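Local coordinates for teichoic acid D-alanine hydrolase (Staphylococcus aureus, PDB 5ZH8), which removes D-alanyl esters from wall teichoic acid and lipoteichoic acid, affecting cell-wall structure, autolysis and the level of methicillin resistance, at residues 47-52 with 281-286; 184-189 with 193-198; 229-234 with 248-253; 274-279 with 287-292. All blocks are in the same frame, centred on the assembly; numbering follows the deposited sequence.

Contact 1: residues 47-52 with 281-286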
loop_
_atom_site.group_PDB
_atom_site.type_symbol
_atom_site.label_atom_id
_atom_site.label_comp_id
_atom_site.label_asym_id
_atom_site.label_seq_id
_atom_site.Cartn_x
_atom_site.Cartn_y
_atom_site.Cartn_z
ATOM N N ASP A 47 -4.405 21.771 24.296
ATOM C CA ASP A 47 -3.164 22.413 24.730
ATOM C C ASP A 47 -2.137 22.522 23.611
ATOM O O ASP A 47 -1.385 23.495 23.558
ATOM C CB ASP A 47 -2.574 21.692 25.939
ATOM C CG ASP A 47 -3.439 21.852 27.182
ATOM O OD1 ASP A 47 -4.638 22.169 27.040
ATOM O OD2 ASP A 47 -2.929 21.674 28.308
ATOM N N ASN A 48 -2.121 21.532 22.721
ATOM C CA ASN A 48 -1.198 21.535 21.581
ATOM C C ASN A 48 -1.409 22.730 20.663
ATOM O O ASN A 48 -0.448 23.420 20.317
ATOM C CB ASN A 48 -1.327 20.248 20.760
ATOM C CG ASN A 48 -0.577 19.087 21.377
ATOM O OD1 ASN A 48 0.577 19.221 21.789
ATOM N ND2 ASN A 48 -1.227 17.932 21.431
ATOM N N GLU A 49 -2.657 22.968 20.268
ATOM C CA GLU A 49 -2.961 24.074 19.367
ATOM C C GLU A 49 -2.797 25.413 20.077
ATOM O O GLU A 49 -2.296 26.366 19.486
ATOM C CB GLU A 49 -4.378 23.949 18.794
ATOM C CG GLU A 49 -4.604 22.743 17.893
ATOM C CD GLU A 49 -6.070 22.347 17.804
ATOM O OE1 GLU A 49 -6.868 22.754 18.691
ATOM O OE2 GLU A 49 -6.422 21.632 16.835
ATOM N N LYS A 50 -3.153 25.466 21.338
ATOM C CA LYS A 50 -2.964 26.679 22.079
ATOM C C LYS A 50 -1.540 27.083 21.914
ATOM O O LYS A 50 -1.272 28.166 21.460
ATOM C CB LYS A 50 -3.205 26.431 23.551
ATOM C CG LYS A 50 -4.351 27.199 24.163
ATOM C CD LYS A 50 -5.301 26.241 24.850
ATOM C CE LYS A 50 -5.696 26.735 26.222
ATOM N NZ LYS A 50 -6.876 25.990 26.727
ATOM N N TYR A 51 -0.620 26.190 22.268
ATOM C CA TYR A 51 0.805 26.494 22.213
ATOM C C TYR A 51 1.256 26.918 20.817
ATOM O O TYR A 51 1.960 27.915 20.663
ATOM C CB TYR A 51 1.645 25.299 22.670
ATOM C CG TYR A 51 3.112 25.502 22.369
ATOM C CD1 TYR A 51 3.877 26.367 23.136
ATOM C CD2 TYR A 51 3.725 24.869 21.283
ATOM C CE1 TYR A 51 5.217 26.578 22.857
ATOM C CE2 TYR A 51 5.065 25.082 20.999
ATOM C CZ TYR A 51 5.802 25.940 21.792
ATOM O OH TYR A 51 7.123 26.178 21.521
ATOM N N LEU A 52 0.860 26.147 19.808
ATOM C CA LEU A 52 1.306 26.375 18.433
ATOM C C LEU A 52 0.782 27.674 17.836
ATOM O O LEU A 52 1.512 28.375 17.134
ATOM C CB LEU A 52 0.887 25.208 17.543
ATOM C CG LEU A 52 1.563 23.885 17.882
ATOM C CD1 LEU A 52 0.790 22.734 17.272
ATOM C CD2 LEU A 52 3.009 23.885 17.418
ATOM N N GLN A 281 -5.641 13.925 16.594
ATOM C CA GLN A 281 -5.569 12.917 17.651
ATOM C C GLN A 281 -4.274 12.096 17.605
ATOM O O GLN A 281 -4.110 11.151 18.377
ATOM C CB GLN A 281 -6.779 11.981 17.540
ATOM C CG GLN A 281 -6.624 10.836 16.540
ATOM C CD GLN A 281 -7.931 10.403 15.901
ATOM O OE1 GLN A 281 -8.292 9.227 15.938
ATOM N NE2 GLN A 281 -8.646 11.354 15.301
ATOM N N TYR A 282 -3.361 12.458 16.703
ATOM C CA TYR A 282 -2.175 11.644 16.417
ATOM C C TYR A 282 -0.856 12.291 16.845
ATOM O O TYR A 282 0.193 12.035 16.243
ATOM C CB TYR A 282 -2.140 11.275 14.922
ATOM C CG TYR A 282 -2.317 9.795 14.675
ATOM C CD1 TYR A 282 -1.231 8.925 14.761
ATOM C CD2 TYR A 282 -3.567 9.260 14.383
ATOM C CE1 TYR A 282 -1.387 7.569 14.550
ATOM C CE2 TYR A 282 -3.732 7.904 14.171
ATOM C CZ TYR A 282 -2.639 7.062 14.255
ATOM O OH TYR A 282 -2.807 5.715 14.040
ATOM N N TYR A 283 -0.901 13.103 17.898
ATOM C CA TYR A 283 0.305 13.758 18.406
ATOM C C TYR A 283 1.253 12.730 19.001
ATOM O O TYR A 283 0.948 12.115 20.020
ATOM C CB TYR A 283 -0.045 14.829 19.441
ATOM C CG TYR A 283 -0.526 16.121 18.819
ATOM C CD1 TYR A 283 -1.849 16.271 18.424
ATOM C CD2 TYR A 283 0.346 17.188 18.618
ATOM C CE1 TYR A 283 -2.292 17.447 17.847
ATOM C CE2 TYR A 283 -0.089 18.368 18.042
ATOM C CZ TYR A 283 -1.413 18.492 17.662
ATOM O OH TYR A 283 -1.876 19.658 17.097
ATOM N N GLY A 284 2.386 12.528 18.334
ATOM C CA GLY A 284 3.424 11.619 18.805
ATOM C C GLY A 284 3.573 10.338 18.007
ATOM O O GLY A 284 4.602 9.671 18.111
ATOM N N ALA A 285 2.559 9.985 17.221
ATOM C CA ALA A 285 2.584 8.752 16.411
ATOM C C ALA A 285 2.450 8.993 14.901
ATOM O O ALA A 285 2.326 8.036 14.131
ATOM C CB ALA A 285 1.497 7.795 16.887
ATOM N N GLY A 286 2.459 10.260 14.479
ATOM C CA GLY A 286 2.565 10.592 13.057
ATOM C C GLY A 286 1.678 11.703 12.526
ATOM O O GLY A 286 0.936 11.493 11.565
#
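Asn-48 lays its amide on one face of the Tyr-283 ring. The stack begins at Asn-48 CB, which lies 3.5 Å from Tyr-283 CE2. This carbon makes a CH-pi contact, 3.9 Å from the ring centroid. Next comes Asn-48 CG, at 3.4 Å from Tyr-283 CE2. The group turns across the ring because CG stands beside the backbone N and anti to the carbonyl carbon (chi1 -80°). The contact joins helix 47-55, near the N-terminal end, to the loop that leads into strand 288-290 of the beta-lactamase-like fold. At the tip, Asn-48 ND2 reaches over the middle of the ring, 3.3 Å from Tyr-283 CG. Amide and ring planes are only 10° apart, so the N-H bonds run along the ring rather than into it. Asn-48 OD1 is 3.8 Å from Tyr-283 CD2, but its hydrogen bond goes to the backbone N of Ala-232. The ring of Tyr-283 also meets Phe-250. The hydroxyl end of Tyr-283 is bordered by two more side chains of the helix. The Glu-49 side chain crosses the tyrosine at about a right angle, its CG 4.2 Å from Tyr-283 OH, and Leu-52 CD1 approaches the same OH to 4.1 Å.

Contact 2: residues 184-189 with 193-198; sequences KDYKNL and VKAIQK
Tyr-186 of the loop and Ala-195 of the helix point toward each other. The phenol meets the methyl with its hydroxyl end. Ala-195 CB is 3.4 Å from Tyr-186 OH and 3.6 Å from Tyr-186 CZ. The approach is oblique to the ring, and Tyr-186 CE2 is the third atom in the contact. On the loop side Tyr-186 also touches Tyr-180 and Gln-281. The second pair is arranged differently. Leu-189 and Val-193 lie side by side and point the same way, one helical turn apart. With CG anti to the backbone N (chi1 -178°), Leu-189 swings its CD1 round to the valine, where it touches Val-193 CG2 at 4.0 Å. Both side chains pack against helix 213-227, which covers this buried face. Their backbones are tied by the bond from Val-193 N to Leu-189 O, 3.0 Å long and with an angle of 164° at the hydrogen. Asn-188 stands just before Leu-189, and its OD1 accepts from Gln-191 N. This is a capped helix N-terminus: an asparagine N-cap, an i to i+4 bond in the first turn, and a preceding loop folded back so that its tyrosine packs on the next turn.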
loop_
_atom_site.group_PDB
_atom_site.type_symbol
_atom_site.label_atom_id
_atom_site.label_comp_id
_atom_site.label_asym_id
_atom_site.label_seq_id
_atom_site.Cartn_x
_atom_site.Cartn_y
_atom_site.Cartn_z
ATOM N N LYS A 184 -12.681 9.865 13.521
ATOM C CA LYS A 184 -12.748 11.295 13.208
ATOM C C LYS A 184 -13.348 12.070 14.377
ATOM O O LYS A 184 -13.106 13.268 14.529
ATOM C CB LYS A 184 -13.588 11.527 11.945
ATOM C CG LYS A 184 -13.014 10.882 10.690
ATOM C CD LYS A 184 -13.945 11.092 9.498
ATOM C CE LYS A 184 -13.229 10.943 8.166
ATOM N NZ LYS A 184 -14.121 11.153 6.989
ATOM N N ASP A 185 -14.136 11.374 15.192
ATOM C CA ASP A 185 -14.719 11.937 16.405
ATOM C C ASP A 185 -13.667 12.563 17.317
ATOM O O ASP A 185 -13.891 13.631 17.890
ATOM C CB ASP A 185 -15.466 10.847 17.187
ATOM C CG ASP A 185 -16.669 10.294 16.436
ATOM O OD1 ASP A 185 -16.871 10.658 15.256
ATOM O OD2 ASP A 185 -17.412 9.488 17.034
ATOM N N TYR A 186 -12.523 11.898 17.447
ATOM C CA TYR A 186 -11.511 12.300 18.421
ATOM C C TYR A 186 -10.831 13.595 17.997
ATOM O O TYR A 186 -10.210 13.666 16.939
ATOM C CB TYR A 186 -10.477 11.190 18.634
ATOM C CG TYR A 186 -11.069 9.819 18.910
ATOM C CD1 TYR A 186 -12.313 9.669 19.543
ATOM C CD2 TYR A 186 -10.378 8.666 18.550
ATOM C CE1 TYR A 186 -12.845 8.415 19.789
ATOM C CE2 TYR A 186 -10.906 7.407 18.797
ATOM C CZ TYR A 186 -12.136 7.289 19.419
ATOM O OH TYR A 186 -12.648 6.041 19.663
ATOM N N LYS A 187 -10.965 14.612 18.841
ATOM C CA LYS A 187 -10.495 15.952 18.536
ATOM C C LYS A 187 -9.090 16.201 19.048
ATOM O O LYS A 187 -8.477 17.201 18.679
ATOM C CB LYS A 187 -11.433 16.988 19.165
ATOM C CG LYS A 187 -12.902 16.824 18.801
ATOM C CD LYS A 187 -13.165 16.914 17.299
ATOM C CE LYS A 187 -12.895 18.308 16.742
ATOM N NZ LYS A 187 -13.381 18.467 15.337
ATOM N N ASN A 188 -8.584 15.312 19.902
ATOM C CA ASN A 188 -7.300 15.543 20.565
ATOM C C ASN A 188 -6.646 14.256 21.062
ATOM O O ASN A 188 -7.266 13.186 21.059
ATOM C CB ASN A 188 -7.496 16.510 21.734
ATOM C CG ASN A 188 -8.552 16.037 22.708
ATOM O OD1 ASN A 188 -8.480 14.928 23.230
ATOM N ND2 ASN A 188 -9.539 16.882 22.958
ATOM N N LEU A 189 -5.394 14.384 21.498
ATOM C CA LEU A 189 -4.634 13.258 22.031
ATOM C C LEU A 189 -5.364 12.592 23.193
ATOM O O LEU A 189 -5.393 11.369 23.278
ATOM C CB LEU A 189 -3.248 13.722 22.484
ATOM C CG LEU A 189 -2.278 12.667 23.025
ATOM C CD1 LEU A 189 -1.999 11.592 21.986
ATOM C CD2 LEU A 189 -0.979 13.314 23.478
ATOM N N VAL A 193 -6.294 8.540 23.585
ATOM C CA VAL A 193 -5.732 7.684 24.641
ATOM C C VAL A 193 -6.803 7.223 25.636
ATOM O O VAL A 193 -6.682 6.146 26.220
ATOM C CB VAL A 193 -4.547 8.360 25.380
ATOM C CG1 VAL A 193 -4.030 7.485 26.520
ATOM C CG2 VAL A 193 -3.434 8.680 24.391
ATOM N N LYS A 194 -7.845 8.029 25.825
ATOM C CA LYS A 194 -8.991 7.600 26.627
ATOM C C LYS A 194 -9.827 6.554 25.885
ATOM O O LYS A 194 -10.493 5.738 26.504
ATOM C CB LYS A 194 -9.838 8.798 27.086
ATOM C CG LYS A 194 -9.612 9.122 28.559
ATOM C CD LYS A 194 -9.824 10.582 28.932
ATOM C CE LYS A 194 -9.504 10.809 30.414
ATOM N NZ LYS A 194 -10.122 12.034 31.007
ATOM N N ALA A 195 -9.783 6.575 24.559
ATOM C CA ALA A 195 -10.395 5.514 23.756
ATOM C C ALA A 195 -9.614 4.205 23.886
ATOM O O ALA A 195 -10.211 3.143 24.081
ATOM C CB ALA A 195 -10.495 5.933 22.294
ATOM N N ILE A 196 -8.285 4.296 23.786
ATOM C CA ILE A 196 -7.383 3.139 23.914
ATOM C C ILE A 196 -7.492 2.472 25.281
ATOM O O ILE A 196 -7.352 1.259 25.409
ATOM C CB ILE A 196 -5.902 3.574 23.749
ATOM C CG1 ILE A 196 -5.595 3.961 22.300
ATOM C CG2 ILE A 196 -4.941 2.480 24.202
ATOM C CD1 ILE A 196 -4.325 4.777 22.153
ATOM N N GLN A 197 -7.711 3.281 26.309
ATOM C CA GLN A 197 -7.847 2.761 27.667
ATOM C C GLN A 197 -9.111 1.909 27.807
ATOM O O GLN A 197 -9.075 0.866 28.450
ATOM C CB GLN A 197 -7.803 3.904 28.699
ATOM C CG GLN A 197 -7.714 3.456 30.148
ATOM C CD GLN A 197 -9.045 3.082 30.764
ATOM O OE1 GLN A 197 -10.087 3.608 30.386
ATOM N NE2 GLN A 197 -9.011 2.171 31.727
ATOM N N LYS A 198 -10.212 2.343 27.194
ATOM C CA LYS A 198 -11.451 1.565 27.191
ATOM C C LYS A 198 -11.278 0.212 26.479
ATOM O O LYS A 198 -11.728 -0.820 26.986
ATOM C CB LYS A 198 -12.606 2.371 26.570
ATOM C CG LYS A 198 -13.988 1.758 26.750
ATOM C CD LYS A 198 -14.449 1.771 28.200
ATOM C CE LYS A 198 -15.915 1.378 28.308
ATOM N NZ LYS A 198 -16.417 1.341 29.712
#

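Contact 3: residues 229-234 with 248-253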
loop_
_atom_site.group_PDB
_atom_site.type_symbol
_atom_site.label_atom_id
_atom_site.label_comp_id
_atom_site.label_asym_id
_atom_site.label_seq_id
_atom_site.Cartn_x
_atom_site.Cartn_y
_atom_site.Cartn_z
ATOM N N LYS A 229 2.818 19.947 30.160
ATOM C CA LYS A 229 2.924 20.791 28.977
ATOM C C LYS A 229 2.585 19.990 27.747
ATOM O O LYS A 229 2.755 18.778 27.726
ATOM C CB LYS A 229 4.332 21.372 28.846
ATOM C CG LYS A 229 4.684 22.358 29.944
ATOM C CD LYS A 229 5.928 23.169 29.598
ATOM C CE LYS A 229 6.103 24.344 30.551
ATOM N NZ LYS A 229 4.939 25.285 30.529
ATOM N N SER A 230 2.111 20.680 26.717
ATOM C CA SER A 230 1.702 20.019 25.486
ATOM C C SER A 230 2.874 19.293 24.827
ATOM O O SER A 230 4.033 19.668 25.011
ATOM C CB SER A 230 1.097 21.030 24.514
ATOM O OG SER A 230 2.103 21.827 23.905
ATOM N N TYR A 231 2.555 18.250 24.068
ATOM C CA TYR A 231 3.546 17.515 23.297
ATOM C C TYR A 231 4.292 18.461 22.361
ATOM O O TYR A 231 5.518 18.416 22.275
ATOM C CB TYR A 231 2.873 16.400 22.484
ATOM C CG TYR A 231 3.839 15.572 21.661
ATOM C CD1 TYR A 231 4.196 15.961 20.375
ATOM C CD2 TYR A 231 4.398 14.401 22.169
ATOM C CE1 TYR A 231 5.078 15.208 19.613
ATOM C CE2 TYR A 231 5.277 13.643 21.419
ATOM C CZ TYR A 231 5.617 14.050 20.138
ATOM O OH TYR A 231 6.502 13.308 19.379
ATOM N N ALA A 232 3.543 19.318 21.671
ATOM C CA ALA A 232 4.107 20.292 20.733
ATOM C C ALA A 232 5.143 21.188 21.396
ATOM O O ALA A 232 6.182 21.486 20.814
ATOM C CB ALA A 232 2.991 21.148 20.128
ATOM N N GLU A 233 4.847 21.621 22.611
ATOM C CA GLU A 233 5.765 22.456 23.367
ATOM C C GLU A 233 7.001 21.662 23.776
ATOM O O GLU A 233 8.124 22.145 23.634
ATOM C CB GLU A 233 5.071 23.018 24.603
ATOM C CG GLU A 233 5.891 24.052 25.352
ATOM C CD GLU A 233 5.085 24.819 26.375
ATOM O OE1 GLU A 233 3.857 24.579 26.500
ATOM O OE2 GLU A 233 5.691 25.657 27.072
ATOM N N ASN A 234 6.794 20.448 24.280
ATOM C CA ASN A 234 7.908 19.599 24.664
ATOM C C ASN A 234 8.810 19.334 23.464
ATOM O O ASN A 234 10.034 19.400 23.587
ATOM C CB ASN A 234 7.422 18.284 25.283
ATOM C CG ASN A 234 6.991 18.434 26.741
ATOM O OD1 ASN A 234 5.885 18.048 27.119
ATOM N ND2 ASN A 234 7.881 18.964 27.577
ATOM N N THR A 248 10.368 21.861 9.826
ATOM C CA THR A 248 9.652 20.738 10.400
ATOM C C THR A 248 8.479 21.310 11.177
ATOM O O THR A 248 8.646 22.265 11.946
ATOM C CB THR A 248 10.552 19.969 11.377
ATOM O OG1 THR A 248 11.647 19.382 10.663
ATOM C CG2 THR A 248 9.768 18.885 12.117
ATOM N N ALA A 249 7.295 20.740 10.990
ATOM C CA ALA A 249 6.095 21.325 11.573
ATOM C C ALA A 249 4.985 20.317 11.806
ATOM O O ALA A 249 4.918 19.276 11.157
ATOM C CB ALA A 249 5.591 22.470 10.703
ATOM N N PHE A 250 4.125 20.642 12.763
ATOM C CA PHE A 250 2.898 19.898 12.988
ATOM C C PHE A 250 1.909 20.276 11.894
ATOM O O PHE A 250 1.951 21.381 11.366
ATOM C CB PHE A 250 2.323 20.190 14.381
ATOM C CG PHE A 250 3.112 19.573 15.504
ATOM C CD1 PHE A 250 2.884 18.260 15.884
ATOM C CD2 PHE A 250 4.084 20.298 16.171
ATOM C CE1 PHE A 250 3.606 17.678 16.911
ATOM C CE2 PHE A 250 4.813 19.726 17.201
ATOM C CZ PHE A 250 4.575 18.412 17.571
ATOM N N TYR A 251 1.025 19.339 11.567
ATOM C CA TYR A 251 0.140 19.429 10.398
ATOM C C TYR A 251 -0.601 20.760 10.184
ATOM O O TYR A 251 -0.826 21.156 9.039
ATOM C CB TYR A 251 -0.882 18.285 10.440
ATOM C CG TYR A 251 -2.002 18.488 11.440
ATOM C CD1 TYR A 251 -1.810 18.232 12.799
ATOM C CD2 TYR A 251 -3.255 18.937 11.032
ATOM C CE1 TYR A 251 -2.832 18.421 13.717
ATOM C CE2 TYR A 251 -4.288 19.126 11.942
ATOM C CZ TYR A 251 -4.069 18.869 13.282
ATOM O OH TYR A 251 -5.095 19.052 14.186
ATOM N N ASP A 252 -0.985 21.440 11.265
ATOM C CA ASP A 252 -1.850 22.614 11.152
ATOM C C ASP A 252 -1.149 23.957 11.384
ATOM O O ASP A 252 -1.811 24.992 11.473
ATOM C CB ASP A 252 -3.048 22.480 12.101
ATOM C CG ASP A 252 -4.268 23.277 11.633
ATOM O OD1 ASP A 252 -4.461 23.444 10.406
ATOM O OD2 ASP A 252 -5.038 23.748 12.502
ATOM N N GLU A 253 0.177 23.960 11.466
ATOM C CA GLU A 253 0.913 25.211 11.637
ATOM C C GLU A 253 0.819 26.061 10.363
ATOM O O GLU A 253 1.061 25.571 9.260
ATOM C CB GLU A 253 2.369 24.938 12.029
ATOM C CG GLU A 253 2.517 24.209 13.357
ATOM C CD GLU A 253 3.944 24.210 13.883
ATOM O OE1 GLU A 253 4.494 25.295 14.179
ATOM O OE2 GLU A 253 4.520 23.115 14.026
#
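Ala-232 and Phe-250 mark the closest approach of the two backbones, with their CA atoms 7.8 Å apart. The first turn of helix 231-240 faces the end of strand 248-250, an outer strand of a three-stranded antiparallel sheet. Here the strand gives way to a type I beta turn, Phe-250 to Glu-253. Ser-230 is the N-cap of the helix, and its OG accepts from Glu-233 N at 3.0 Å.

Phe-250 carries the contact from the strand side. Its CG is anti to the carbonyl carbon (chi1 -72°), and the end of the ring reaches two residues of the helix. Phe-250 CZ lies 3.7 Å from Tyr-231 CD1. The rings meet at their edges with planes nearly perpendicular: Phe-250 CZ lies near the plane of the Tyr-231 ring, and Tyr-231 CE1 near that of Phe-250. It is neither a face-to-face nor a T-shaped stack. Phe-250 CE2 lies 3.6 Å from Ala-232 CA and 3.7 Å from Ala-232 CB, so backbone and methyl both bear on the ring. The far end of Tyr-231 is polar and buried: its OH is hydrogen-bonded to Thr-133 and Ser-132 on helix 129-142. Glu-253, last in the turn, folds its carboxylate back to the strand end. It takes hydrogen bonds from Asn-56 at OE1 and Tyr-236 at OE2. That same OE2 receives Phe-250 N at 2.8 Å on its anti side, 18° out of the carboxylate plane.

Contact 4: residues 274-279 with 287-292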
loop_
_atom_site.group_PDB
_atom_site.type_symbol
_atom_site.label_atom_id
_atom_site.label_comp_id
_atom_site.label_asym_id
_atom_site.label_seq_id
_atom_site.Cartn_x
_atom_site.Cartn_y
_atom_site.Cartn_z
ATOM N N LEU A 274 -5.318 11.543 -0.672
ATOM C CA LEU A 274 -5.759 10.998 0.606
ATOM C C LEU A 274 -5.593 12.063 1.690
ATOM O O LEU A 274 -4.495 12.242 2.234
ATOM C CB LEU A 274 -4.921 9.768 0.983
ATOM C CG LEU A 274 -4.975 8.529 0.093
ATOM C CD1 LEU A 274 -4.194 7.416 0.756
ATOM C CD2 LEU A 274 -6.406 8.100 -0.182
ATOM N N ARG A 275 -6.686 12.757 2.008
ATOM C CA ARG A 275 -6.660 13.864 2.957
ATOM C C ARG A 275 -6.541 13.345 4.380
ATOM O O ARG A 275 -7.366 12.534 4.807
ATOM C CB ARG A 275 -7.931 14.710 2.823
ATOM C CG ARG A 275 -7.897 16.051 3.546
ATOM C CD ARG A 275 -8.953 17.003 2.966
ATOM N NE ARG A 275 -8.905 18.325 3.593
ATOM C CZ ARG A 275 -9.491 18.652 4.750
ATOM N NH1 ARG A 275 -10.206 17.760 5.435
ATOM N NH2 ARG A 275 -9.367 19.890 5.228
ATOM N N PRO A 276 -5.499 13.790 5.116
ATOM C CA PRO A 276 -5.422 13.452 6.534
ATOM C C PRO A 276 -6.608 14.035 7.300
ATOM O O PRO A 276 -6.868 15.239 7.225
ATOM C CB PRO A 276 -4.109 14.096 6.980
ATOM C CG PRO A 276 -3.294 14.206 5.743
ATOM C CD PRO A 276 -4.288 14.495 4.658
ATOM N N ASN A 277 -7.323 13.166 8.011
ATOM C CA ASN A 277 -8.564 13.525 8.692
ATOM C C ASN A 277 -8.538 13.237 10.204
ATOM O O ASN A 277 -9.553 13.427 10.882
ATOM C CB ASN A 277 -9.735 12.781 8.035
ATOM C CG ASN A 277 -9.532 11.274 7.993
ATOM O OD1 ASN A 277 -8.465 10.759 8.329
ATOM N ND2 ASN A 277 -10.568 10.558 7.605
ATOM N N ILE A 278 -7.391 12.792 10.720
ATOM C CA ILE A 278 -7.280 12.337 12.110
ATOM C C ILE A 278 -6.004 12.815 12.825
ATOM O O ILE A 278 -5.683 12.345 13.915
ATOM C CB ILE A 278 -7.323 10.792 12.180
ATOM C CG1 ILE A 278 -6.216 10.175 11.315
ATOM C CG2 ILE A 278 -8.688 10.281 11.752
ATOM C CD1 ILE A 278 -6.064 8.675 11.471
ATOM N N LEU A 279 -5.289 13.761 12.226
ATOM C CA LEU A 279 -3.983 14.163 12.738
ATOM C C LEU A 279 -4.082 14.991 14.024
ATOM O O LEU A 279 -3.089 15.153 14.743
ATOM C CB LEU A 279 -3.206 14.917 11.656
ATOM C CG LEU A 279 -2.942 14.165 10.340
ATOM C CD1 LEU A 279 -2.052 15.007 9.442
ATOM C CD2 LEU A 279 -2.317 12.802 10.599
ATOM N N ASN A 287 1.776 12.891 13.123
ATOM C CA ASN A 287 1.133 14.092 12.576
ATOM C C ASN A 287 2.154 15.206 12.341
ATOM O O ASN A 287 1.797 16.386 12.331
ATOM C CB ASN A 287 -0.006 14.573 13.485
ATOM C CG ASN A 287 0.483 15.146 14.804
ATOM O OD1 ASN A 287 1.645 14.980 15.183
ATOM N ND2 ASN A 287 -0.411 15.830 15.512
ATOM N N LEU A 288 3.413 14.824 12.130
ATOM C CA LEU A 288 4.491 15.781 11.898
ATOM C C LEU A 288 4.931 15.758 10.441
ATOM O O LEU A 288 4.992 14.697 9.825
ATOM C CB LEU A 288 5.686 15.452 12.782
ATOM C CG LEU A 288 6.767 16.523 12.900
ATOM C CD1 LEU A 288 6.330 17.639 13.846
ATOM C CD2 LEU A 288 8.055 15.871 13.374
ATOM N N TYR A 289 5.247 16.940 9.910
ATOM C CA TYR A 289 5.746 17.104 8.549
ATOM C C TYR A 289 7.190 17.596 8.579
ATOM O O TYR A 289 7.506 18.531 9.305
ATOM C CB TYR A 289 4.879 18.107 7.785
ATOM C CG TYR A 289 3.522 17.584 7.377
ATOM C CD1 TYR A 289 2.520 17.368 8.314
ATOM C CD2 TYR A 289 3.237 17.316 6.041
ATOM C CE1 TYR A 289 1.272 16.896 7.931
ATOM C CE2 TYR A 289 1.996 16.841 5.646
ATOM C CZ TYR A 289 1.017 16.631 6.590
ATOM O OH TYR A 289 -0.212 16.153 6.200
ATOM N N MET A 290 8.057 16.975 7.787
ATOM C CA MET A 290 9.481 17.322 7.754
ATOM C C MET A 290 9.988 17.393 6.328
ATOM O O MET A 290 9.604 16.578 5.495
ATOM C CB MET A 290 10.332 16.246 8.445
ATOM C CG MET A 290 10.201 16.141 9.941
ATOM S SD MET A 290 11.455 15.014 10.620
ATOM C CE MET A 290 12.769 16.183 10.953
ATOM N N THR A 291 10.886 18.339 6.067
ATOM C CA THR A 291 11.749 18.254 4.898
ATOM C C THR A 291 12.761 17.151 5.171
ATOM O O THR A 291 13.206 16.996 6.306
ATOM C CB THR A 291 12.508 19.567 4.616
ATOM O OG1 THR A 291 13.268 19.951 5.762
ATOM C CG2 THR A 291 11.547 20.686 4.266
ATOM N N PRO A 292 13.118 16.367 4.142
ATOM C CA PRO A 292 14.194 15.372 4.281
ATOM C C PRO A 292 15.494 15.933 4.873
ATOM O O PRO A 292 16.159 15.248 5.640
ATOM C CB PRO A 292 14.419 14.904 2.840
ATOM C CG PRO A 292 13.086 15.060 2.198
ATOM C CD PRO A 292 12.439 16.262 2.836
#
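Leu-279 and Asn-287 bring their CA atoms to 5.1 Å where the chain returns to start strand 288-290, the middle strand of a small antiparallel sheet in the beta-lactamase-like fold. Their side chains slide past each other in opposite directions, with Leu-279 CB 3.7 Å from Asn-287 CB. Leu-279 CD2 adds a looser contact to the same Asn-287 CB. The polar end of Asn-287 goes to the backbone. Its ND2 donates to Leu-279 O at 2.9 Å, with an angle of 149° at the hydrogen. The donor comes nearly end-on to the carbonyl (160° at the oxygen) and is tilted slightly from its plane. Asn-287 CG lies between its own N and carbonyl carbon (chi1 70°), and this rotation turns the amide to Leu-279 O. The backbone N of Asn-287 is held separately, by Gln-129 OE1.

Tyr-289 completes the contact from the strand. It crosses Leu-279 at about a right angle, and the leucine methyl sits at the ring edge, near its plane. Leu-279 CD1 is 4.1 Å from Tyr-289 CE1 and 3.9 Å from Tyr-289 OH. Pro-276 CG comes to 3.7 Å from the same Tyr-289 OH, so one proline ring carbon and one leucine methyl both border the phenol oxygen. Leu-279 also packs on Phe-346 of the large sheet.

The 274-279 loop therefore joins the strand without a backbone-to-backbone bond between these segments. A side-chain amide satisfies the carbonyl of buried Leu-279, and apolar packing beside it closes the neck of the loop 280-286.

In the fold
Contacts 1 and 3 are the closest pair, with centres about 5 Å apart. They are joined where Asn-48 of helix 47-55 meets the start of helix 231-240. Contacts 3 and 4 lie about 12 Å apart and share one small antiparallel sheet, in which strands 248-250 and 288-290 are neighbours. Contact 2 is more peripheral, on helix 189-199, and touches contact 1 through Gln-281 and Tyr-283. Along the chain, contacts 2 and 3 follow each other inside the long loop closed by contact 1. Contact 4 crosses contact 1, because 281-286 lies between its segments. The N-terminal helix is thus packed onto parts of the beta-lactamase-like fold that come far later in the chain.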